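Local coordinates for protein Cas13d (uncultured Ruminococcus sp, PDB 6IV9) that binds a CRISPR RNA and probably uses its two HEPN domains in maturing that RNA and in cleaving target RNA, at residues Y192-I200 against D247-F257; D586-D595 against L635-R645. The protein carries 2 engineered substitutions. All coordinates share one frame; numbering follows the deposited sequence.

How the contacts relate
Following the chain from the N terminus, helix 168-197 leads into a segment of 46 residues that includes helix 219-223 and most of helix 232-251, and contact 1 closes this loop by bringing the ends of helices 168-197 and 232-251 together. Much later, contact 2 closes a second loop, of 39 largely helical residues, joining the end of helix 581-591 to helices 630-638 and 641-647. The two closures follow in series, neither nested nor crossed, yet their centres lie about 15 Å apart. Tyr256 OH probably hydrogen-bonds to Asp586 OD2 (2.6 Å), and Tyr192 OH probably does so to the carbonyl O of Tyr638, tying four helical elements into one packed region.

Contact 1. Residues Y192-I200 against D247-F257; sequences YALNNMLGI and DLLKTKRLGYF
Met197 pushes its side chain into a hollow lined by Leu248, Arg253 and Phe257, in a helix-end packing where helix 168-197 meets the last turn of helix 232-251 and the 3-10 turn 253-257. With CG anti to the backbone N (chi1 -160°), the chain then bends twice and threads between its neighbours. CG is pressed 3.3 Å from Arg253 CB, and it also lies 3.6 Å from Leu248 CD1. Further out, SD approaches Phe257 CE2 to 3.6 Å, an oblique Met-aromatic contact, and Leu194 CD2 meets the same ring carbon at 3.8 Å. A second bump is Leu198, whose CD2 settles on the backbone of the opposing helix, 3.6 Å from Leu248 N. Thr251 lays its CG2 against the carbonyl oxygens of Met197 and Leu198. Its OG1 donates to Leu248 O and accepts from Arg253 N at 3.1 Å, an ST turn that fixes the start of the 3-10 segment. Arg253 slides past Met197 in the opposite direction and also reaches Asp586 through an NH2 salt bridge. With an alanine here, Met197 O and the Asp586 carboxylate would probably both lose this partner, and the methionine would be likely to keep contact with CB but lose the cover of the rest of the chain. Arg253 NH1 donates to Met197 O over 3.0 Å, bent to 136° at the hydrogen, with the oxygen 23° out of the guanidinium plane.

Contact 2. Residues D586-D595 against L635-R645; sequences DALTILGIDD and LIKYANAQKIR
Ile590 and Ala641 meet where helix 586-591 and helix 641-645 run nearly parallel, at 18° and with axes 7.6 Å apart, a close approach consistent with the small alanine at the crossing. Ala641 CB tucks in 3.6 Å from Asp586 O. Beside it Thr589 lays its methyl on the backbone of the other helix, CG2 3.5 Å from Gln642 N. Ile590 reaches across the apolar side: CG1 lies alongside Ile644 CG2 at 4.0 Å, and CD1 goes on to Leu635 CD1. Helix 641-645 itself begins at Asn640, the N-cap, whose OD1 takes Lys643 N on an in-plane lone pair.

Arg645 runs along the end of helix 586-591. Its CB sits 3.6 Å from Ile590 O. CG, anti to the backbone N, passes Gly592 CA at 4.1 Å; a CB on this glycine would probably crowd Arg645 NE further along the chain. After a bend at chi2, CD lies 3.4 Å from both Ile590 O and Leu591 O. NE then gives a weak, bent hydrogen bond to Leu591 O, 3.1 Å long with 131° at the hydrogen. At the tip, NH2 donates to Ile697 O, while Tyr727 OH bonds to Ile590 O. A buried guanidinium thus lies among main-chain oxygens at a helix C-terminus, whose dipole would probably help to offset its positive charge.

Contact 1. Residues Y192-I200 against D247-F257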
# COMPACT_ATOMS: atom_id res chain seq x y z
N TYR A 192 10.40 11.23 2.30
CA TYR A 192 11.46 11.21 1.27
C TYR A 192 10.97 11.95 0.02
O TYR A 192 11.69 12.74 -0.51
CB TYR A 192 11.84 9.78 0.91
CG TYR A 192 12.62 9.68 -0.37
CD1 TYR A 192 13.94 10.07 -0.44
CD2 TYR A 192 12.03 9.21 -1.52
CE1 TYR A 192 14.66 9.99 -1.62
CE2 TYR A 192 12.73 9.12 -2.70
CZ TYR A 192 14.04 9.51 -2.76
OH TYR A 192 14.71 9.40 -3.94
N ALA A 193 9.73 11.71 -0.38
CA ALA A 193 9.19 12.36 -1.59
C ALA A 193 9.17 13.88 -1.40
O ALA A 193 9.56 14.59 -2.30
CB ALA A 193 7.82 11.84 -1.86
N LEU A 194 8.74 14.35 -0.24
CA LEU A 194 8.69 15.81 0.01
C LEU A 194 10.10 16.40 -0.03
O LEU A 194 10.26 17.43 -0.64
CB LEU A 194 7.97 16.05 1.33
CG LEU A 194 6.48 15.76 1.26
CD1 LEU A 194 5.86 15.71 2.64
CD2 LEU A 194 5.79 16.78 0.39
N ASN A 195 11.07 15.75 0.59
CA ASN A 195 12.47 16.23 0.54
C ASN A 195 13.00 16.18 -0.89
O ASN A 195 13.69 17.09 -1.30
CB ASN A 195 13.38 15.43 1.47
CG ASN A 195 13.29 15.94 2.88
OD1 ASN A 195 13.85 16.97 3.19
ND2 ASN A 195 12.53 15.28 3.72
N ASN A 196 12.68 15.11 -1.61
CA ASN A 196 13.16 14.89 -2.99
C ASN A 196 12.62 15.98 -3.91
O ASN A 196 13.33 16.44 -4.78
CB ASN A 196 12.71 13.54 -3.52
CG ASN A 196 13.29 13.29 -4.89
OD1 ASN A 196 14.47 13.42 -5.09
ND2 ASN A 196 12.45 12.95 -5.84
N MET A 197 11.40 16.43 -3.63
CA MET A 197 10.61 17.41 -4.40
C MET A 197 11.36 18.74 -4.46
O MET A 197 11.18 19.48 -5.41
CB MET A 197 9.29 17.63 -3.66
CG MET A 197 8.19 18.20 -4.46
SD MET A 197 6.73 17.16 -4.38
CE MET A 197 7.23 15.88 -5.53
N LEU A 198 12.18 19.00 -3.46
CA LEU A 198 12.96 20.25 -3.36
C LEU A 198 13.96 20.37 -4.51
O LEU A 198 14.17 21.48 -4.99
CB LEU A 198 13.69 20.26 -2.01
CG LEU A 198 12.80 20.41 -0.79
CD1 LEU A 198 13.64 20.53 0.45
CD2 LEU A 198 11.91 21.62 -0.92
N GLY A 199 14.56 19.26 -4.92
CA GLY A 199 15.57 19.34 -5.99
C GLY A 199 16.96 19.69 -5.47
O GLY A 199 17.74 20.25 -6.25
N ILE A 200 17.20 19.49 -4.17
CA ILE A 200 18.53 19.75 -3.54
C ILE A 200 19.32 18.45 -3.67
O ILE A 200 19.46 17.73 -2.68
CB ILE A 200 18.41 20.14 -2.06
CG1 ILE A 200 17.20 19.49 -1.39
CG2 ILE A 200 18.45 21.64 -1.87
CD1 ILE A 200 17.43 18.07 -0.93
N ASP A 247 10.77 27.01 0.15
CA ASP A 247 11.52 26.40 -0.98
C ASP A 247 10.59 25.42 -1.70
O ASP A 247 10.55 25.44 -2.90
CB ASP A 247 12.75 25.66 -0.47
CG ASP A 247 13.91 26.55 -0.06
OD1 ASP A 247 13.94 27.68 -0.51
OD2 ASP A 247 14.76 26.09 0.71
N LEU A 248 9.86 24.60 -0.95
CA LEU A 248 8.93 23.62 -1.55
C LEU A 248 7.81 24.35 -2.30
O LEU A 248 7.45 23.92 -3.36
CB LEU A 248 8.35 22.75 -0.43
CG LEU A 248 7.44 21.63 -0.90
CD1 LEU A 248 8.15 20.73 -1.89
CD2 LEU A 248 6.97 20.81 0.27
N LEU A 249 7.30 25.43 -1.75
CA LEU A 249 6.22 26.19 -2.44
C LEU A 249 6.74 26.75 -3.77
O LEU A 249 5.99 26.77 -4.71
CB LEU A 249 5.70 27.30 -1.53
CG LEU A 249 4.99 26.83 -0.26
CD1 LEU A 249 4.78 27.97 0.70
CD2 LEU A 249 3.68 26.15 -0.59
N LYS A 250 7.98 27.22 -3.78
CA LYS A 250 8.61 27.84 -4.97
C LYS A 250 8.78 26.82 -6.11
O LYS A 250 8.78 27.22 -7.25
CB LYS A 250 9.86 28.62 -4.56
CG LYS A 250 9.57 29.80 -3.65
CD LYS A 250 10.73 30.73 -3.35
CE LYS A 250 11.78 30.12 -2.45
NZ LYS A 250 12.51 31.12 -1.65
N THR A 251 8.95 25.54 -5.79
CA THR A 251 9.16 24.53 -6.85
C THR A 251 7.94 24.39 -7.75
O THR A 251 8.15 23.99 -8.87
CB THR A 251 9.58 23.17 -6.31
OG1 THR A 251 8.46 22.54 -5.70
CG2 THR A 251 10.75 23.23 -5.36
N LYS A 252 6.75 24.50 -7.17
CA LYS A 252 5.44 24.30 -7.83
C LYS A 252 5.14 22.80 -7.97
O LYS A 252 4.08 22.46 -8.51
CB LYS A 252 5.34 25.04 -9.16
CG LYS A 252 5.65 26.53 -9.12
CD LYS A 252 4.87 27.26 -8.08
CE LYS A 252 5.12 28.75 -8.05
NZ LYS A 252 4.77 29.33 -6.73
N ARG A 253 6.01 21.96 -7.43
CA ARG A 253 5.95 20.47 -7.50
C ARG A 253 4.79 19.90 -6.68
O ARG A 253 4.38 18.77 -6.93
CB ARG A 253 7.30 19.87 -7.14
CG ARG A 253 8.35 20.06 -8.22
CD ARG A 253 9.09 18.78 -8.49
NE ARG A 253 10.05 18.88 -9.57
CZ ARG A 253 11.14 19.60 -9.50
NH1 ARG A 253 11.47 20.17 -8.36
NH2 ARG A 253 11.91 19.73 -10.56
N LEU A 254 4.20 20.70 -5.78
CA LEU A 254 3.06 20.24 -4.94
C LEU A 254 1.85 19.93 -5.81
O LEU A 254 1.01 19.15 -5.41
CB LEU A 254 2.73 21.26 -3.85
CG LEU A 254 3.61 21.17 -2.61
CD1 LEU A 254 3.30 22.28 -1.63
CD2 LEU A 254 3.48 19.81 -1.94
N GLY A 255 1.82 20.48 -7.02
CA GLY A 255 0.74 20.26 -7.99
C GLY A 255 0.67 18.81 -8.41
O GLY A 255 -0.38 18.35 -8.83
N TYR A 256 1.78 18.10 -8.27
CA TYR A 256 1.86 16.67 -8.65
C TYR A 256 0.88 15.87 -7.77
O TYR A 256 0.30 14.92 -8.26
CB TYR A 256 3.29 16.17 -8.51
CG TYR A 256 4.18 16.51 -9.68
CD1 TYR A 256 3.74 16.34 -10.98
CD2 TYR A 256 5.45 17.00 -9.49
CE1 TYR A 256 4.55 16.63 -12.06
CE2 TYR A 256 6.27 17.31 -10.55
CZ TYR A 256 5.82 17.12 -11.84
OH TYR A 256 6.63 17.41 -12.88
N PHE A 257 0.73 16.31 -6.53
CA PHE A 257 -0.09 15.65 -5.50
C PHE A 257 -1.52 16.16 -5.52
O PHE A 257 -2.29 15.75 -4.69
CB PHE A 257 0.44 16.00 -4.12
CG PHE A 257 1.79 15.46 -3.79
CD1 PHE A 257 2.16 14.19 -4.18
CD2 PHE A 257 2.68 16.19 -3.04
CE1 PHE A 257 3.40 13.68 -3.84
CE2 PHE A 257 3.92 15.69 -2.70
CZ PHE A 257 4.28 14.43 -3.10

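Contact 2. Residues D586-D595 against L635-R645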
# COMPACT_ATOMS: atom_id res chain seq x y z
N ASP A 586 10.33 19.01 -16.17
CA ASP A 586 10.45 17.61 -15.72
C ASP A 586 10.13 16.68 -16.89
O ASP A 586 10.87 15.76 -17.11
CB ASP A 586 9.51 17.33 -14.54
CG ASP A 586 9.96 17.91 -13.21
OD1 ASP A 586 11.13 18.23 -13.09
OD2 ASP A 586 9.12 18.03 -12.34
N ALA A 587 9.06 16.97 -17.63
CA ALA A 587 8.66 16.11 -18.76
C ALA A 587 9.71 16.10 -19.88
O ALA A 587 10.09 15.04 -20.31
CB ALA A 587 7.32 16.52 -19.27
N LEU A 588 10.18 17.26 -20.32
CA LEU A 588 11.20 17.29 -21.39
C LEU A 588 12.48 16.59 -20.93
O LEU A 588 13.04 15.88 -21.69
CB LEU A 588 11.47 18.74 -21.78
CG LEU A 588 10.57 19.29 -22.88
CD1 LEU A 588 9.12 19.12 -22.54
CD2 LEU A 588 10.90 20.73 -23.17
N THR A 589 12.90 16.82 -19.69
CA THR A 589 14.14 16.21 -19.14
C THR A 589 14.03 14.68 -19.07
O THR A 589 14.98 14.03 -19.41
CB THR A 589 14.44 16.79 -17.76
OG1 THR A 589 14.50 18.21 -17.86
CG2 THR A 589 15.72 16.27 -17.16
N ILE A 590 12.89 14.15 -18.65
CA ILE A 590 12.76 12.67 -18.57
C ILE A 590 12.85 12.06 -19.97
O ILE A 590 13.32 10.96 -20.08
CB ILE A 590 11.53 12.22 -17.75
CG1 ILE A 590 11.82 10.91 -17.01
CG2 ILE A 590 10.27 12.12 -18.56
CD1 ILE A 590 10.80 10.57 -15.97
N LEU A 591 12.29 12.73 -20.97
CA LEU A 591 12.34 12.25 -22.37
C LEU A 591 13.78 12.31 -22.89
O LEU A 591 14.20 11.39 -23.55
CB LEU A 591 11.42 13.14 -23.20
CG LEU A 591 10.03 12.59 -23.51
CD1 LEU A 591 9.65 11.37 -22.70
CD2 LEU A 591 8.97 13.66 -23.48
N GLY A 592 14.49 13.38 -22.54
CA GLY A 592 15.87 13.61 -22.99
C GLY A 592 15.98 14.95 -23.68
O GLY A 592 15.37 15.13 -24.71
N ILE A 593 16.75 15.86 -23.09
CA ILE A 593 16.90 17.25 -23.59
C ILE A 593 18.31 17.73 -23.24
O ILE A 593 18.97 17.11 -22.42
CB ILE A 593 15.83 18.13 -22.95
CG1 ILE A 593 15.53 19.39 -23.76
CG2 ILE A 593 16.19 18.48 -21.53
CD1 ILE A 593 14.48 19.21 -24.80
N ASP A 594 18.71 18.83 -23.87
CA ASP A 594 20.04 19.44 -23.61
C ASP A 594 20.07 19.78 -22.13
O ASP A 594 19.13 20.37 -21.63
CB ASP A 594 20.23 20.65 -24.53
CG ASP A 594 21.24 21.69 -24.09
OD1 ASP A 594 22.11 21.36 -23.28
OD2 ASP A 594 21.15 22.82 -24.58
N ASP A 595 21.17 19.44 -21.48
CA ASP A 595 21.34 19.63 -20.02
C ASP A 595 21.27 21.12 -19.64
O ASP A 595 20.91 21.39 -18.51
CB ASP A 595 22.67 19.05 -19.54
CG ASP A 595 22.66 17.55 -19.36
OD1 ASP A 595 21.56 16.97 -19.29
OD2 ASP A 595 23.74 16.97 -19.28
N LEU A 635 7.63 8.63 -10.78
CA LEU A 635 9.09 8.77 -11.03
C LEU A 635 9.60 10.11 -10.51
O LEU A 635 10.64 10.13 -9.94
CB LEU A 635 9.34 8.61 -12.53
CG LEU A 635 9.21 7.19 -13.05
CD1 LEU A 635 9.09 7.16 -14.56
CD2 LEU A 635 10.39 6.36 -12.61
N ILE A 636 8.88 11.18 -10.77
CA ILE A 636 9.33 12.51 -10.29
C ILE A 636 9.31 12.55 -8.76
O ILE A 636 10.18 13.12 -8.20
CB ILE A 636 8.48 13.62 -10.91
CG1 ILE A 636 8.61 13.63 -12.43
CG2 ILE A 636 8.87 14.95 -10.31
CD1 ILE A 636 10.03 13.72 -12.90
N LYS A 637 8.30 11.96 -8.16
CA LYS A 637 8.13 11.96 -6.69
C LYS A 637 9.30 11.25 -6.01
O LYS A 637 9.82 11.77 -5.04
CB LYS A 637 6.86 11.14 -6.46
CG LYS A 637 6.27 11.11 -5.08
CD LYS A 637 4.85 10.61 -5.10
CE LYS A 637 4.72 9.11 -4.99
NZ LYS A 637 3.39 8.69 -4.52
N TYR A 638 9.69 10.09 -6.52
CA TYR A 638 10.72 9.26 -5.84
C TYR A 638 12.09 9.34 -6.52
O TYR A 638 13.04 8.87 -5.94
CB TYR A 638 10.26 7.81 -5.77
CG TYR A 638 9.14 7.58 -4.79
CD1 TYR A 638 9.22 8.06 -3.50
CD2 TYR A 638 7.99 6.92 -5.15
CE1 TYR A 638 8.20 7.88 -2.60
CE2 TYR A 638 6.96 6.71 -4.26
CZ TYR A 638 7.07 7.19 -2.97
OH TYR A 638 6.06 7.00 -2.10
N ALA A 639 12.17 9.90 -7.71
CA ALA A 639 13.46 9.92 -8.41
C ALA A 639 13.77 11.30 -8.98
O ALA A 639 13.33 12.27 -8.44
CB ALA A 639 13.52 8.82 -9.43
N ASN A 640 14.61 11.33 -10.01
CA ASN A 640 15.06 12.58 -10.66
C ASN A 640 14.92 12.38 -12.17
O ASN A 640 15.45 11.41 -12.65
CB ASN A 640 16.49 12.87 -10.21
CG ASN A 640 17.07 14.10 -10.86
OD1 ASN A 640 17.56 14.05 -11.97
ND2 ASN A 640 16.98 15.20 -10.17
N ALA A 641 14.31 13.32 -12.87
CA ALA A 641 14.03 13.13 -14.31
C ALA A 641 15.31 12.91 -15.10
O ALA A 641 15.36 12.01 -15.90
CB ALA A 641 13.33 14.35 -14.83
N GLN A 642 16.31 13.73 -14.87
CA GLN A 642 17.58 13.60 -15.61
C GLN A 642 18.27 12.28 -15.26
O GLN A 642 18.79 11.65 -16.16
CB GLN A 642 18.43 14.80 -15.28
CG GLN A 642 19.61 14.92 -16.20
CD GLN A 642 20.78 15.24 -15.32
OE1 GLN A 642 21.47 14.35 -14.86
NE2 GLN A 642 20.94 16.52 -15.02
N LYS A 643 18.30 11.91 -13.99
CA LYS A 643 18.96 10.65 -13.59
C LYS A 643 18.21 9.44 -14.17
O LYS A 643 18.85 8.54 -14.63
CB LYS A 643 19.16 10.61 -12.08
CG LYS A 643 20.23 11.57 -11.59
CD LYS A 643 20.44 11.54 -10.12
CE LYS A 643 21.10 12.79 -9.61
NZ LYS A 643 22.38 13.02 -10.30
N ILE A 644 16.89 9.48 -14.17
CA ILE A 644 16.09 8.35 -14.71
C ILE A 644 16.41 8.20 -16.21
O ILE A 644 16.60 7.09 -16.66
CB ILE A 644 14.60 8.59 -14.47
CG1 ILE A 644 14.25 8.33 -13.01
CG2 ILE A 644 13.76 7.74 -15.41
CD1 ILE A 644 14.71 6.99 -12.53
N ARG A 645 16.49 9.31 -16.92
CA ARG A 645 16.79 9.24 -18.36
C ARG A 645 18.16 8.61 -18.56
O ARG A 645 18.29 7.89 -19.50
CB ARG A 645 16.71 10.61 -19.03
CG ARG A 645 17.07 10.59 -20.51
CD ARG A 645 16.17 9.71 -21.33
NE ARG A 645 16.58 9.55 -22.71
CZ ARG A 645 17.35 8.58 -23.16
NH1 ARG A 645 17.82 7.68 -22.32
NH2 ARG A 645 17.67 8.51 -24.43